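Local coordinates for OBCA, Oxalate Biosynthetic Component A (Burkholderia glumae, PDB 4NNB), which is a magnesium-binding bacterial biosynthetic protein whose chain includes a domain of the TIM-barrel type, at residues A[332-335]-A[336-340]; A[207-210]-A[211-215]; A[254-257]-A[258-261]. All coordinates share one frame; numbering follows the deposited sequence.

Interaction 1 of 3, residues A[332-335]-A[336-340]; sequences DAQF and DHFER
Asp332, Ala333, Gln334 and Phe335 present their carbonyls to the amides four residues on, the i to i+4 pattern of an alpha helix. The shortest of these bonds, from Phe338 N to Gln334 O, measures 2.8 Å. The longest joins Asp336 N to Asp332 O at 3.1 Å. The Phe338 bond is the straightest, with an N-H...O angle of 172°.

Van der Waals contact joins Gln334 to the Phe338 ring. Atom CD1 of the ring comes within 3.0 Å of Gln334 O, so the ring lies tight against the carbonyl that its own amide binds. Phe338 reaches this place because its CG stands beside the backbone N (chi1 -77°). Farther out, Gln334 NE2 lies 3.8 Å from Phe338 CE1, with the amide plane turned 73° from the ring. The amide is held by Arg293 at OE1 and by the carbonyl of Arg292 at NE2.

Phe338 also touches Ala309, and Phe335 touches Leu311, both on strand 308-311. In the chain, helix 328-341 follows strand 308-311 and precedes its parallel neighbour 344-349, a beta-alpha-beta crossover of the (beta/alpha) barrel, with these two phenylalanines on its buried face.

On the outer face lie two like charges and two waters. The carboxylates of Asp332 and Asp336 approach to 4.2 Å between their OD2 atoms. One water can donate to Asp332 O and Asp336 OD1, 3.0 Å from each. A second sits 2.6 Å from Asp332 OD1 and more loosely near Asp336 OD1; both waters have more acceptors nearby than protons to give. A salt bridge from Asp332 OD1 to Arg365 probably offsets part of the repulsion.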
ATOM      1  N   ASP A 332      -2.099 -27.647   5.570  1.00 25.08           N
ATOM      2  CA  ASP A 332      -3.104 -28.699   5.768  1.00 23.43           C
ATOM      3  C   ASP A 332      -4.186 -28.223   6.737  1.00 23.22           C
ATOM      4  O   ASP A 332      -5.388 -28.417   6.496  1.00 23.94           O
ATOM      5  CB  ASP A 332      -2.456 -29.992   6.278  1.00 26.12           C
ATOM      6  CG  ASP A 332      -3.470 -31.112   6.496  1.00 29.00           C
ATOM      7  OD1 ASP A 332      -4.102 -31.545   5.513  1.00 26.81           O
ATOM      8  OD2 ASP A 332      -3.635 -31.565   7.649  1.00 29.53           O
ATOM      9  N   ALA A 333      -3.748 -27.591   7.822  1.00 22.56           N
ATOM     10  CA  ALA A 333      -4.648 -27.038   8.829  1.00 26.69           C
ATOM     11  C   ALA A 333      -5.495 -25.873   8.275  1.00 27.20           C
ATOM     12  O   ALA A 333      -6.705 -25.806   8.531  1.00 26.38           O
ATOM     13  CB  ALA A 333      -3.852 -26.591  10.059  1.00 26.41           C
ATOM     14  N   GLN A 334      -4.861 -24.949   7.550  1.00 25.44           N
ATOM     15  CA  GLN A 334      -5.598 -23.858   6.892  1.00 26.09           C
ATOM     16  C   GLN A 334      -6.713 -24.384   6.004  1.00 25.38           C
ATOM     17  O   GLN A 334      -7.879 -24.008   6.176  1.00 26.43           O
ATOM     18  CB  GLN A 334      -4.663 -22.968   6.048  1.00 22.68           C
ATOM     19  CG  GLN A 334      -3.687 -22.135   6.860  1.00 27.29           C
ATOM     20  CD  GLN A 334      -4.357 -21.135   7.816  1.00 30.02           C
ATOM     21  OE1 GLN A 334      -4.702 -21.480   8.948  1.00 27.63           O
ATOM     22  NE2 GLN A 334      -4.508 -19.881   7.370  1.00 22.87           N
ATOM     23  N   PHE A 335      -6.359 -25.233   5.042  1.00 22.35           N
ATOM     24  CA  PHE A 335      -7.350 -25.745   4.102  1.00 26.95           C
ATOM     25  C   PHE A 335      -8.495 -26.442   4.832  1.00 28.51           C
ATOM     26  O   PHE A 335      -9.660 -26.221   4.491  1.00 26.31           O
ATOM     27  CB  PHE A 335      -6.723 -26.694   3.072  1.00 26.51           C
ATOM     28  CG  PHE A 335      -6.121 -25.997   1.872  1.00 25.53           C
ATOM     29  CD1 PHE A 335      -6.931 -25.476   0.885  1.00 26.93           C
ATOM     30  CD2 PHE A 335      -4.740 -25.905   1.721  1.00 27.92           C
ATOM     31  CE1 PHE A 335      -6.387 -24.841  -0.233  1.00 27.56           C
ATOM     32  CE2 PHE A 335      -4.183 -25.280   0.606  1.00 27.30           C
ATOM     33  CZ  PHE A 335      -5.013 -24.741  -0.371  1.00 23.88           C
ATOM     34  N   ASP A 336      -8.169 -27.277   5.822  1.00 29.15           N
ATOM     35  CA  ASP A 336      -9.195 -27.952   6.635  1.00 24.61           C
ATOM     36  C   ASP A 336     -10.146 -26.917   7.222  1.00 27.38           C
ATOM     37  O   ASP A 336     -11.361 -27.089   7.226  1.00 26.61           O
ATOM     38  CB  ASP A 336      -8.548 -28.709   7.798  1.00 31.83           C
ATOM     39  CG  ASP A 336      -8.214 -30.149   7.452  1.00 42.13           C
ATOM     40  OD1 ASP A 336      -8.447 -30.540   6.288  1.00 38.46           O
ATOM     41  OD2 ASP A 336      -7.709 -30.880   8.346  1.00 42.86           O
ATOM     42  N   HIS A 337      -9.577 -25.832   7.724  1.00 26.20           N
ATOM     43  CA  HIS A 337     -10.385 -24.800   8.357  1.00 27.54           C
ATOM     44  C   HIS A 337     -11.249 -24.004   7.370  1.00 28.78           C
ATOM     45  O   HIS A 337     -12.448 -23.818   7.605  1.00 29.87           O
ATOM     46  CB  HIS A 337      -9.506 -23.867   9.161  1.00 27.83           C
ATOM     47  CG  HIS A 337     -10.268 -22.801   9.867  1.00 34.19           C
ATOM     48  ND1 HIS A 337     -10.671 -22.922  11.180  1.00 36.17           N
ATOM     49  CD2 HIS A 337     -10.719 -21.598   9.443  1.00 29.28           C
ATOM     50  CE1 HIS A 337     -11.324 -21.832  11.538  1.00 39.40           C
ATOM     51  NE2 HIS A 337     -11.374 -21.015  10.499  1.00 37.15           N
ATOM     52  N   PHE A 338     -10.648 -23.530   6.280  1.00 27.56           N
ATOM     53  CA  PHE A 338     -11.394 -22.786   5.266  1.00 28.94           C
ATOM     54  C   PHE A 338     -12.581 -23.642   4.807  1.00 34.17           C
ATOM     55  O   PHE A 338     -13.723 -23.163   4.727  1.00 28.90           O
ATOM     56  CB  PHE A 338     -10.518 -22.462   4.047  1.00 25.03           C
ATOM     57  CG  PHE A 338      -9.542 -21.305   4.242  1.00 26.14           C
ATOM     58  CD1 PHE A 338      -8.667 -21.267   5.321  1.00 24.13           C
ATOM     59  CD2 PHE A 338      -9.454 -20.294   3.287  1.00 26.78           C
ATOM     60  CE1 PHE A 338      -7.744 -20.233   5.461  1.00 24.83           C
ATOM     61  CE2 PHE A 338      -8.532 -19.256   3.423  1.00 26.47           C
ATOM     62  CZ  PHE A 338      -7.676 -19.227   4.515  1.00 25.38           C
ATOM     63  N   GLU A 339     -12.311 -24.916   4.522  1.00 28.66           N
ATOM     64  CA  GLU A 339     -13.358 -25.814   4.044  1.00 31.03           C
ATOM     65  C   GLU A 339     -14.485 -25.915   5.073  1.00 29.91           C
ATOM     66  O   GLU A 339     -15.661 -25.797   4.731  1.00 36.06           O
ATOM     67  CB  GLU A 339     -12.764 -27.196   3.709  1.00 34.48           C
ATOM     68  CG  GLU A 339     -13.703 -28.126   2.942  1.00 38.70           C
ATOM     69  CD  GLU A 339     -13.070 -29.468   2.612  1.00 37.13           C
ATOM     70  OE1 GLU A 339     -11.833 -29.542   2.471  1.00 33.58           O
ATOM     71  OE2 GLU A 339     -13.814 -30.455   2.483  1.00 47.74           O
ATOM     72  N   ARG A 340     -14.117 -26.092   6.339  1.00 34.42           N
ATOM     73  CA  ARG A 340     -15.094 -26.217   7.418  1.00 36.04           C
ATOM     74  C   ARG A 340     -15.991 -24.985   7.618  1.00 39.74           C
ATOM     75  O   ARG A 340     -17.208 -25.124   7.756  1.00 37.10           O
ATOM     76  CB  ARG A 340     -14.404 -26.576   8.741  1.00 36.08           C
ATOM     77  CG  ARG A 340     -15.393 -26.801   9.881  1.00 41.34           C
ATOM     78  CD  ARG A 340     -14.731 -27.290  11.165  1.00 41.51           C
ATOM     79  NE  ARG A 340     -13.912 -26.272  11.829  1.00 51.42           N
ATOM     80  CZ  ARG A 340     -14.393 -25.233  12.513  1.00 55.33           C
ATOM     81  NH1 ARG A 340     -13.559 -24.373  13.088  1.00 51.38           N
ATOM     82  NH2 ARG A 340     -15.705 -25.038  12.616  1.00 52.57           N
TER
HETATM   83  O   HOH W   1      -6.376 -30.032   4.169  1.00 31.75           O
HETATM   84  O   HOH W   2      -6.272 -32.929   5.741  1.00 36.42           O

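Interaction 2 of 3, residues A[207-210]-A[211-215]; sequences AITE and ETIRS
Ala207, Ile208, Thr209 and Glu210 accept in turn from the amides of Glu211, Thr212, Ile213 and Arg214, the regular ladder of an unbroken alpha helix. All four bonds measure 2.9 to 3.0 Å between amide N and carbonyl O, and the N-H...O angles are 160° or more. Ile208 O is gripped twice: Thr212 OG1 donates to it over 2.8 Å, from the face of the carbonyl plane opposite to Thr212 N. The hydroxyl gets there with OG1 turned away from the carbonyl carbon of its own residue (chi1 -64°). Ser215 repeats the pattern, its OG donating to Glu211 O at 3.0 Å.

Thr209 CG2 and Ile213 CD1 meet at 3.6 Å, the two side chains lying alongside one another and pointing the same way. On the outer side, Glu210 OE2 touches the aliphatic part of Arg214, 3.5 Å from its CG, while the charged ends stay apart. Glu210 OE1 instead makes a salt bridge to Arg268, and the Arg214 guanidinium forms a cation-pi contact with Trp496. With Ile208 and Thr212 packed on strand 222-229, helix 205-217 is amphipathic, as expected of a helix lying against the strands of a (beta/alpha) barrel.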
ATOM      1  N   ALA A 207     -11.638   3.728  11.036  1.00 25.89           N
ATOM      2  CA  ALA A 207     -11.095   4.217   9.772  1.00 25.97           C
ATOM      3  C   ALA A 207     -11.117   3.124   8.697  1.00 28.15           C
ATOM      4  O   ALA A 207     -11.439   3.390   7.534  1.00 23.35           O
ATOM      5  CB  ALA A 207      -9.675   4.761   9.982  1.00 25.40           C
ATOM      6  N   ILE A 208     -10.770   1.897   9.087  1.00 26.45           N
ATOM      7  CA  ILE A 208     -10.800   0.779   8.150  1.00 25.52           C
ATOM      8  C   ILE A 208     -12.218   0.546   7.637  1.00 26.92           C
ATOM      9  O   ILE A 208     -12.432   0.339   6.436  1.00 26.30           O
ATOM     10  CB  ILE A 208     -10.204  -0.500   8.796  1.00 26.43           C
ATOM     11  CG1 ILE A 208      -8.686  -0.355   8.903  1.00 24.15           C
ATOM     12  CG2 ILE A 208     -10.591  -1.760   8.013  1.00 23.44           C
ATOM     13  CD1 ILE A 208      -8.000  -1.460   9.742  1.00 24.88           C
ATOM     14  N   THR A 209     -13.190   0.593   8.544  1.00 27.63           N
ATOM     15  CA  THR A 209     -14.590   0.456   8.152  1.00 26.81           C
ATOM     16  C   THR A 209     -14.987   1.542   7.152  1.00 24.14           C
ATOM     17  O   THR A 209     -15.588   1.252   6.117  1.00 24.15           O
ATOM     18  CB  THR A 209     -15.535   0.523   9.377  1.00 31.58           C
ATOM     19  OG1 THR A 209     -15.272  -0.587  10.242  1.00 31.83           O
ATOM     20  CG2 THR A 209     -16.991   0.469   8.940  1.00 29.80           C
ATOM     21  N   GLU A 210     -14.645   2.785   7.456  1.00 28.16           N
ATOM     22  CA  GLU A 210     -15.063   3.903   6.608  1.00 29.29           C
ATOM     23  C   GLU A 210     -14.445   3.801   5.216  1.00 29.08           C
ATOM     24  O   GLU A 210     -15.133   4.000   4.212  1.00 28.13           O
ATOM     25  CB  GLU A 210     -14.726   5.247   7.267  1.00 32.06           C
ATOM     26  CG  GLU A 210     -15.077   6.468   6.417  1.00 33.76           C
ATOM     27  CD  GLU A 210     -16.575   6.598   6.179  1.00 43.09           C
ATOM     28  OE1 GLU A 210     -17.356   6.079   7.006  1.00 40.41           O
ATOM     29  OE2 GLU A 210     -16.971   7.222   5.165  1.00 45.44           O
ATOM     30  N   GLU A 211     -13.165   3.436   5.148  1.00 26.62           N
ATOM     31  CA  GLU A 211     -12.488   3.299   3.853  1.00 24.92           C
ATOM     32  C   GLU A 211     -13.025   2.121   3.051  1.00 25.99           C
ATOM     33  O   GLU A 211     -13.186   2.213   1.827  1.00 25.31           O
ATOM     34  CB  GLU A 211     -10.959   3.200   4.031  1.00 25.55           C
ATOM     35  CG  GLU A 211     -10.197   3.074   2.725  1.00 23.32           C
ATOM     36  CD  GLU A 211     -10.331   4.320   1.839  1.00 26.54           C
ATOM     37  OE1 GLU A 211     -10.239   5.449   2.365  1.00 25.29           O
ATOM     38  OE2 GLU A 211     -10.523   4.166   0.618  1.00 30.19           O
ATOM     39  N   THR A 212     -13.319   1.017   3.741  1.00 25.62           N
ATOM     40  CA  THR A 212     -13.925  -0.148   3.097  1.00 22.31           C
ATOM     41  C   THR A 212     -15.242   0.232   2.411  1.00 26.39           C
ATOM     42  O   THR A 212     -15.477  -0.094   1.245  1.00 24.30           O
ATOM     43  CB  THR A 212     -14.196  -1.281   4.135  1.00 22.41           C
ATOM     44  OG1 THR A 212     -12.942  -1.743   4.659  1.00 24.20           O
ATOM     45  CG2 THR A 212     -14.926  -2.445   3.497  1.00 23.14           C
ATOM     46  N   ILE A 213     -16.107   0.906   3.152  1.00 25.00           N
ATOM     47  CA  ILE A 213     -17.393   1.335   2.608  1.00 27.36           C
ATOM     48  C   ILE A 213     -17.238   2.335   1.458  1.00 25.38           C
ATOM     49  O   ILE A 213     -17.870   2.177   0.409  1.00 27.07           O
ATOM     50  CB  ILE A 213     -18.278   1.897   3.719  1.00 27.62           C
ATOM     51  CG1 ILE A 213     -18.750   0.738   4.595  1.00 30.00           C
ATOM     52  CG2 ILE A 213     -19.495   2.622   3.124  1.00 32.25           C
ATOM     53  CD1 ILE A 213     -18.990   1.135   5.994  1.00 35.09           C
ATOM     54  N   ARG A 214     -16.388   3.341   1.637  1.00 23.92           N
ATOM     55  CA  ARG A 214     -16.118   4.273   0.543  1.00 29.38           C
ATOM     56  C   ARG A 214     -15.549   3.578  -0.686  1.00 28.36           C
ATOM     57  O   ARG A 214     -15.937   3.894  -1.807  1.00 24.67           O
ATOM     58  CB  ARG A 214     -15.176   5.394   0.987  1.00 29.18           C
ATOM     59  CG  ARG A 214     -15.755   6.270   2.078  1.00 34.68           C
ATOM     60  CD  ARG A 214     -15.329   7.697   1.866  1.00 46.82           C
ATOM     61  NE  ARG A 214     -15.634   8.140   0.508  1.00 45.92           N
ATOM     62  CZ  ARG A 214     -15.161   9.254  -0.034  1.00 44.05           C
ATOM     63  NH1 ARG A 214     -15.479   9.574  -1.278  1.00 49.10           N
ATOM     64  NH2 ARG A 214     -14.361  10.045   0.666  1.00 49.46           N
ATOM     65  N   SER A 215     -14.625   2.642  -0.485  1.00 24.55           N
ATOM     66  CA  SER A 215     -14.049   1.907  -1.611  1.00 24.38           C
ATOM     67  C   SER A 215     -15.092   1.098  -2.377  1.00 22.32           C
ATOM     68  O   SER A 215     -15.092   1.072  -3.619  1.00 25.27           O
ATOM     69  CB  SER A 215     -12.905   0.995  -1.139  1.00 25.14           C
ATOM     70  OG  SER A 215     -11.763   1.776  -0.833  1.00 25.33           O
TER

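Interaction 3 of 3, residues A[254-257]-A[258-261]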
ATOM      1  N   VAL A 254      -5.196  -8.783  14.292  1.00 25.35           N
ATOM      2  CA  VAL A 254      -5.693  -8.354  15.592  1.00 27.34           C
ATOM      3  C   VAL A 254      -7.143  -8.778  15.693  1.00 26.41           C
ATOM      4  O   VAL A 254      -8.016  -8.219  15.015  1.00 24.15           O
ATOM      5  CB  VAL A 254      -5.567  -6.829  15.764  1.00 26.00           C
ATOM      6  CG1 VAL A 254      -6.103  -6.398  17.138  1.00 28.44           C
ATOM      7  CG2 VAL A 254      -4.129  -6.396  15.577  1.00 25.14           C
ATOM      8  N   LEU A 255      -7.404  -9.786  16.520  1.00 25.45           N
ATOM      9  CA  LEU A 255      -8.734 -10.375  16.578  1.00 26.99           C
ATOM     10  C   LEU A 255      -9.798  -9.384  17.028  1.00 28.38           C
ATOM     11  O   LEU A 255     -10.902  -9.366  16.478  1.00 29.04           O
ATOM     12  CB  LEU A 255      -8.748 -11.617  17.483  1.00 27.99           C
ATOM     13  CG  LEU A 255      -7.793 -12.741  17.066  1.00 29.64           C
ATOM     14  CD1 LEU A 255      -7.948 -13.968  17.981  1.00 30.23           C
ATOM     15  CD2 LEU A 255      -8.016 -13.128  15.605  1.00 23.58           C
ATOM     16  N   ASP A 256      -9.487  -8.568  18.029  1.00 29.07           N
ATOM     17  CA  ASP A 256     -10.487  -7.622  18.517  1.00 30.87           C
ATOM     18  C   ASP A 256     -10.840  -6.609  17.425  1.00 30.02           C
ATOM     19  O   ASP A 256     -11.989  -6.183  17.326  1.00 30.40           O
ATOM     20  CB  ASP A 256     -10.006  -6.894  19.775  1.00 34.49           C
ATOM     21  CG  ASP A 256      -9.950  -7.796  20.993  1.00 37.58           C
ATOM     22  OD1 ASP A 256     -10.628  -8.841  21.011  1.00 39.29           O
ATOM     23  OD2 ASP A 256      -9.218  -7.453  21.934  1.00 40.33           O
ATOM     24  N   ASP A 257      -9.864  -6.233  16.601  1.00 26.27           N
ATOM     25  CA  ASP A 257     -10.147  -5.311  15.490  1.00 28.84           C
ATOM     26  C   ASP A 257     -11.159  -5.910  14.517  1.00 28.12           C
ATOM     27  O   ASP A 257     -12.147  -5.263  14.149  1.00 28.74           O
ATOM     28  CB  ASP A 257      -8.860  -4.899  14.760  1.00 26.86           C
ATOM     29  CG  ASP A 257      -8.035  -3.898  15.550  1.00 32.19           C
ATOM     30  OD1 ASP A 257      -8.500  -3.503  16.626  1.00 33.59           O
ATOM     31  OD2 ASP A 257      -6.931  -3.504  15.101  1.00 30.91           O
ATOM     32  N   TYR A 258     -10.939  -7.158  14.111  1.00 25.36           N
ATOM     33  CA  TYR A 258     -11.881  -7.808  13.205  1.00 25.80           C
ATOM     34  C   TYR A 258     -13.258  -8.023  13.830  1.00 26.74           C
ATOM     35  O   TYR A 258     -14.263  -7.966  13.141  1.00 23.98           O
ATOM     36  CB  TYR A 258     -11.302  -9.121  12.650  1.00 24.90           C
ATOM     37  CG  TYR A 258     -10.293  -8.875  11.548  1.00 23.10           C
ATOM     38  CD1 TYR A 258     -10.673  -8.226  10.381  1.00 26.49           C
ATOM     39  CD2 TYR A 258      -8.975  -9.280  11.673  1.00 22.13           C
ATOM     40  CE1 TYR A 258      -9.772  -7.988   9.365  1.00 24.45           C
ATOM     41  CE2 TYR A 258      -8.058  -9.054  10.653  1.00 23.50           C
ATOM     42  CZ  TYR A 258      -8.464  -8.409   9.505  1.00 24.03           C
ATOM     43  OH  TYR A 258      -7.567  -8.164   8.488  1.00 21.83           O
ATOM     44  N   ASP A 259     -13.306  -8.263  15.136  1.00 29.11           N
ATOM     45  CA  ASP A 259     -14.591  -8.403  15.833  1.00 30.91           C
ATOM     46  C   ASP A 259     -15.419  -7.130  15.693  1.00 29.57           C
ATOM     47  O   ASP A 259     -16.654  -7.169  15.693  1.00 32.30           O
ATOM     48  CB  ASP A 259     -14.366  -8.696  17.318  1.00 30.29           C
ATOM     49  CG  ASP A 259     -13.996 -10.145  17.579  1.00 31.84           C
ATOM     50  OD1 ASP A 259     -14.063 -10.964  16.632  1.00 30.82           O
ATOM     51  OD2 ASP A 259     -13.664 -10.455  18.740  1.00 30.88           O
ATOM     52  N   ALA A 260     -14.720  -6.010  15.557  1.00 28.12           N
ATOM     53  CA  ALA A 260     -15.359  -4.714  15.349  1.00 32.31           C
ATOM     54  C   ALA A 260     -15.624  -4.470  13.860  1.00 29.60           C
ATOM     55  O   ALA A 260     -16.747  -4.134  13.465  1.00 28.93           O
ATOM     56  CB  ALA A 260     -14.499  -3.602  15.935  1.00 30.34           C
ATOM     57  N   ILE A 261     -14.600  -4.670  13.031  1.00 28.41           N
ATOM     58  CA  ILE A 261     -14.705  -4.358  11.601  1.00 29.90           C
ATOM     59  C   ILE A 261     -15.783  -5.147  10.864  1.00 27.44           C
ATOM     60  O   ILE A 261     -16.582  -4.562  10.127  1.00 27.54           O
ATOM     61  CB  ILE A 261     -13.342  -4.513  10.870  1.00 27.60           C
ATOM     62  CG1 ILE A 261     -12.347  -3.485  11.405  1.00 23.41           C
ATOM     63  CG2 ILE A 261     -13.509  -4.364   9.368  1.00 24.59           C
ATOM     64  CD1 ILE A 261     -10.874  -3.856  11.209  1.00 26.43           C
TER
HETATM   65  O   HOH W   3     -13.613  -8.588  20.734  1.00 37.60           O
HETATM   66  O   HOH W   4     -10.951 -11.021  19.972  1.00 44.33           O
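Tyr258, the first residue of the second segment, closes the opening turn of helix 255-268 through a bond from its backbone N to Val254 O at 3.2 Å. Val254 is the N-cap residue, and this bond uses its backbone alone. The tyrosine ring leans back toward the same carbonyl, its CD2 lying 3.6 Å from Val254 O.

Asp259 N binds Leu255 O at 3.0 Å. A chi1 of -78° swings its carboxylate back toward the preceding turn, and OD2 comes to 4.1 Å from Asp256 OD1. The two carboxylate planes are inclined by 44°. A water mediates between these like charges, donating to Asp259 OD2 at 2.7 Å and also to Asp256 OD1; the salt bridge from Asp259 OD1 to Lys297 probably eases the repulsion further.

Ala260 N is shared. It bonds to Asp256 O with an N-H...O angle of only 137°, and makes a second, weak bond to Asp257 O, so the ladder is less regular here.

Ile261 N restores it, reaching Asp257 O at 2.8 Å. The isoleucine side chain folds over that carbonyl, with CG1 3.3 Å from Asp257 O.

On its inner side the turn rests on strand 222-229, where Tyr258 and Ile261 touch Leu225 and Tyr258 also meets Thr227, the tyrosine side chain about 8 Å from both the bound magnesium ion and the oxaloacetate ion. Leu255 leans on helix 291-294, while Asp257, Ala260 and Ile261 pack against Pro205 at the start of helix 205-217.

How the interactions relate
From the N terminus the order is interaction 2, interaction 3, interaction 1. They follow in series, neither nesting nor crossing, and each closes only turns within its own helix. Helix 205-217 leads into strand 222-229; helix 255-268 comes between that strand and 273-276; helix 328-341 comes between 308-311 and 344-349. All these strands belong to the parallel barrel. Interactions 2 and 3, centres 14 Å apart, touch directly: Ile208 CG2 meets Ile261 CD1 at 3.8 Å, joining adjacent helices. Interaction 1 touches neither, its nearest atoms lying about 10 Å from interaction 3 and about 18 Å from interaction 2.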